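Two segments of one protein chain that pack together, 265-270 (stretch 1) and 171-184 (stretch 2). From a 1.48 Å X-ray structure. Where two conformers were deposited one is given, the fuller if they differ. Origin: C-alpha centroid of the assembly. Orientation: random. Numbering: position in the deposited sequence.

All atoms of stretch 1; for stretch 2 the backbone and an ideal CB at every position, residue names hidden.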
# COMPACT_ATOMS: atom_id res chain seq x y z
N PHE A 265 2.37 7.10 -9.58
CA PHE A 265 2.83 5.87 -10.24
C PHE A 265 3.92 6.12 -11.29
O PHE A 265 4.69 5.22 -11.58
CB PHE A 265 1.69 4.97 -10.74
CG PHE A 265 0.90 5.40 -11.95
CD1 PHE A 265 0.91 6.65 -12.50
CD2 PHE A 265 0.08 4.43 -12.54
CE1 PHE A 265 0.14 6.97 -13.63
CE2 PHE A 265 -0.69 4.76 -13.64
CZ PHE A 265 -0.64 6.00 -14.20
N TYR A 266 4.02 7.34 -11.82
CA TYR A 266 5.17 7.72 -12.65
C TYR A 266 6.41 7.84 -11.82
O TYR A 266 7.53 7.58 -12.29
CB TYR A 266 4.93 9.05 -13.30
CG TYR A 266 3.90 9.18 -14.38
CD1 TYR A 266 3.82 8.26 -15.42
CD2 TYR A 266 3.17 10.34 -14.49
CE1 TYR A 266 2.99 8.50 -16.50
CE2 TYR A 266 2.30 10.57 -15.54
CZ TYR A 266 2.23 9.64 -16.57
OH TYR A 266 1.39 9.92 -17.64
N GLN A 267 6.25 8.28 -10.56
CA GLN A 267 7.40 8.43 -9.68
C GLN A 267 7.99 7.11 -9.27
O GLN A 267 9.23 6.99 -9.15
CB GLN A 267 7.04 9.28 -8.48
CG GLN A 267 8.25 9.57 -7.59
CD GLN A 267 8.05 10.81 -6.72
OE1 GLN A 267 7.37 11.75 -7.09
NE2 GLN A 267 8.65 10.79 -5.56
N TYR A 268 7.14 6.09 -9.04
CA TYR A 268 7.56 4.79 -8.58
C TYR A 268 6.90 3.69 -9.44
O TYR A 268 6.08 2.91 -8.97
CB TYR A 268 7.19 4.57 -7.12
CG TYR A 268 7.77 5.62 -6.17
CD1 TYR A 268 9.13 5.67 -5.89
CD2 TYR A 268 6.95 6.54 -5.57
CE1 TYR A 268 9.63 6.64 -5.04
CE2 TYR A 268 7.43 7.50 -4.69
CZ TYR A 268 8.77 7.55 -4.40
OH TYR A 268 9.31 8.50 -3.53
N PRO A 269 7.25 3.63 -10.72
CA PRO A 269 6.56 2.73 -11.62
C PRO A 269 6.79 1.26 -11.31
O PRO A 269 5.88 0.44 -11.50
CB PRO A 269 7.12 3.12 -13.00
CG PRO A 269 8.51 3.67 -12.70
CD PRO A 269 8.27 4.45 -11.42
N GLU A 270 7.99 0.88 -10.88
CA GLU A 270 8.24 -0.51 -10.57
C GLU A 270 7.54 -0.98 -9.28
O GLU A 270 7.03 -2.11 -9.18
CB GLU A 270 9.73 -0.79 -10.53
CG GLU A 270 10.34 -0.66 -11.91
CD GLU A 270 11.71 -1.27 -12.05
OE1 GLU A 270 12.52 -1.14 -11.12
OE2 GLU A 270 11.95 -1.86 -13.12
N UNK A 171 14.03 17.92 -5.09
CA UNK A 171 14.90 17.41 -6.14
C UNK A 171 14.64 15.92 -6.36
O UNK A 171 14.65 15.44 -7.50
CB UNK A 171 16.37 17.65 -5.79
N UNK A 172 14.40 15.18 -5.28
CA UNK A 172 14.14 13.75 -5.38
C UNK A 172 12.91 13.51 -6.30
O UNK A 172 13.00 12.73 -7.26
CB UNK A 172 13.91 13.15 -3.99
N UNK A 173 11.82 14.20 -6.05
CA UNK A 173 10.61 13.97 -6.84
C UNK A 173 10.78 14.49 -8.27
O UNK A 173 10.46 13.80 -9.25
CB UNK A 173 9.41 14.64 -6.18
N UNK A 174 11.34 15.70 -8.39
CA UNK A 174 11.49 16.31 -9.70
C UNK A 174 12.43 15.48 -10.59
O UNK A 174 12.16 15.40 -11.80
CB UNK A 174 12.02 17.74 -9.56
N UNK A 175 13.49 14.90 -10.04
CA UNK A 175 14.34 14.05 -10.85
C UNK A 175 13.65 12.80 -11.34
O UNK A 175 13.91 12.33 -12.45
CB UNK A 175 15.59 13.66 -10.06
N UNK A 176 12.73 12.25 -10.53
CA UNK A 176 11.92 11.12 -11.01
C UNK A 176 10.93 11.59 -12.06
O UNK A 176 10.52 10.80 -12.92
CB UNK A 176 11.18 10.45 -9.85
N UNK A 177 10.55 12.87 -12.03
CA UNK A 177 9.75 13.47 -13.08
C UNK A 177 10.53 13.59 -14.39
O UNK A 177 9.98 13.28 -15.47
CB UNK A 177 9.25 14.85 -12.64
N UNK A 178 11.78 14.05 -14.34
CA UNK A 178 12.60 14.08 -15.55
C UNK A 178 12.76 12.65 -16.08
O UNK A 178 12.69 12.46 -17.32
CB UNK A 178 13.96 14.71 -15.27
N UNK A 179 12.96 11.65 -15.22
CA UNK A 179 13.04 10.28 -15.70
C UNK A 179 11.78 9.85 -16.43
O UNK A 179 11.84 9.19 -17.47
CB UNK A 179 13.31 9.33 -14.53
N UNK A 180 10.61 10.26 -15.93
CA UNK A 180 9.35 9.93 -16.60
C UNK A 180 9.27 10.55 -17.99
O UNK A 180 8.87 9.89 -18.95
CB UNK A 180 8.16 10.40 -15.76
N UNK A 181 9.68 11.81 -18.11
CA UNK A 181 9.71 12.46 -19.43
C UNK A 181 10.54 11.67 -20.39
O UNK A 181 10.13 11.47 -21.54
CB UNK A 181 10.25 13.89 -19.33
N UNK A 182 11.68 11.15 -19.94
CA UNK A 182 12.50 10.36 -20.85
C UNK A 182 11.81 9.05 -21.21
O UNK A 182 11.91 8.59 -22.34
CB UNK A 182 13.87 10.08 -20.23
N UNK A 183 11.13 8.39 -20.26
CA UNK A 183 10.43 7.18 -20.58
C UNK A 183 9.36 7.45 -21.64
O UNK A 183 9.15 6.59 -22.50
CB UNK A 183 9.81 6.58 -19.32
N UNK A 184 8.73 8.62 -21.63
CA UNK A 184 7.68 8.99 -22.61
C UNK A 184 8.26 9.26 -24.01
O UNK A 184 7.53 9.31 -24.99
CB UNK A 184 6.93 10.23 -22.12

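Stretch 2 is a helix, and it lies against the end of one helix and the start of the next in stretch 1, where Q267, Y268 and the carbonyl of Y266 offer most of the polar groups. At position 171 the ideal CB has nothing of stretch 1 within 5.5 Å, so almost any helix-compatible side chain would fit; the residue is E171.

Position 172 points sideways, and its CB touches nothing, but the hydroxyl of Y268 and the amide end of Q267 lie within range of a longer side chain. A polar residue of medium or greater length would suit. It is H172, whose NE2 donates a hydrogen bond to Y268 OH at 3.2 Å; the hydroxyl lies at the edge of the imidazole, near its plane, as a ring nitrogen donor requires.

At position 173 the CB is only 3.7 Å from Q267 OE1, an acceptor close enough to favour a short donor such as serine or threonine. S173 fills the place, and its OG donates to Q267 OE1 at 2.7 Å.

Position 174 points away, and 175 is out of reach; neither is constrained by stretch 1. They are R174 and S175.

Position 176 points toward stretch 1, with its CB 3.8 Å from Q267 CG and 5.2 Å from Y266 O. The aliphatic part of Q267 suits an apolar stem, so leucine or methionine would do, and the carbonyl of Q267 could take a donor at the end of lysine, arginine or glutamine. K176 runs its chain over Q267, CD lying 3.6 Å from Q267 CG, and CE comes to 4.2 Å from Y268 CE1. Its NZ donates to water 2 at 2.9 Å, and that water donates to Q267 O at 2.7 Å.

Position 177 points sideways, and an ideal CB would sit 3.1 Å from the carbonyl oxygen of 174. Glycine avoids this crowding, and G177 is found. Position 178, out of reach, is L178. Position 179 faces stretch 1 without touching it, leaving room for small or larger residues; it is A179.

Position 180 points toward stretch 1, its CB 4.3 Å from Y266 CB, beside an aromatic ring and a carbonyl. A compact branched residue, valine or threonine, would suit. T180 places CG2 over one face of the Y266 ring, 3.9 Å from its centroid, in a CH-pi contact, while OG1 donates to K176 O at 2.9 Å.

Positions 181 and 182, out of reach, are L181 and G182.

Position 183 points toward stretch 1 from a distance, so only a long side chain could reach the carbonyl of Y266. R183 does so: NH2 donates to Y266 O at 2.9 Å, and P269 CG covers one face of the guanidinium, 3.7 Å from NH2. NH1 donates to water 1 at 3.0 Å, which in turn donates to Y266 O and K176 O, both at 2.8 Å.

Position 184 also points toward stretch 1, but nothing lies within 5.5 Å of its ideal CB, so a medium or large apolar side chain, among many others, could be accepted. L184 CD2 comes to 4.9 Å from Y266 CE1.

Stretch 2 (171-184) EHSRSKGLATLGRL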
# COMPACT_ATOMS: atom_id res chain seq x y z
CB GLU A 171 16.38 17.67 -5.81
CG GLU A 171 17.32 17.23 -6.90
CD GLU A 171 18.78 17.40 -6.55
OE1 GLU A 171 19.10 18.15 -5.58
OE2 GLU A 171 19.61 16.76 -7.25
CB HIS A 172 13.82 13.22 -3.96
CG HIS A 172 13.26 11.84 -3.94
ND1 HIS A 172 13.99 10.73 -4.31
CD2 HIS A 172 12.05 11.39 -3.55
CE1 HIS A 172 13.25 9.65 -4.17
NE2 HIS A 172 12.07 10.02 -3.71
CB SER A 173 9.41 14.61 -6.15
OG SER A 173 8.22 14.33 -6.88
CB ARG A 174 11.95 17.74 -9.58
CG ARG A 174 10.86 18.67 -9.03
CD ARG A 174 11.37 20.07 -8.74
NE ARG A 174 11.83 20.80 -9.90
CZ ARG A 174 11.06 21.56 -10.69
NH1 ARG A 174 9.73 21.60 -10.58
NH2 ARG A 174 11.63 22.21 -11.68
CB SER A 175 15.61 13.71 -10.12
OG SER A 175 16.39 14.88 -10.01
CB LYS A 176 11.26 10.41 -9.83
CG LYS A 176 12.28 9.68 -8.96
CD LYS A 176 11.80 9.00 -7.72
CE LYS A 176 12.94 8.18 -7.05
NZ LYS A 176 13.50 6.96 -7.72
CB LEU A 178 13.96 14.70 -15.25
CG LEU A 178 13.98 16.17 -14.84
CD1 LEU A 178 15.45 16.61 -14.74
CD2 LEU A 178 13.21 17.03 -15.83
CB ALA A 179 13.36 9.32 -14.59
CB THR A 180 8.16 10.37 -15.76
OG1 THR A 180 8.26 9.84 -14.43
CG2 THR A 180 6.87 9.91 -16.38
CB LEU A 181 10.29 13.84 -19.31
CG LEU A 181 9.34 14.80 -18.73
CD1 LEU A 181 10.05 16.13 -18.53
CD2 LEU A 181 8.08 14.99 -19.61
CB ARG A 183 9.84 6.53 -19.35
CG ARG A 183 10.90 6.03 -18.37
CD ARG A 183 10.47 4.97 -17.41
NE ARG A 183 9.32 5.41 -16.62
CZ ARG A 183 9.39 6.22 -15.56
NH1 ARG A 183 10.56 6.70 -15.14
NH2 ARG A 183 8.25 6.59 -14.97
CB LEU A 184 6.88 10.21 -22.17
CG LEU A 184 6.08 9.94 -20.88
CD1 LEU A 184 5.26 11.16 -20.55
CD2 LEU A 184 5.19 8.73 -20.92
O HOH W 1 10.27 8.04 -12.49
O HOH W 2 11.42 5.41 -8.91
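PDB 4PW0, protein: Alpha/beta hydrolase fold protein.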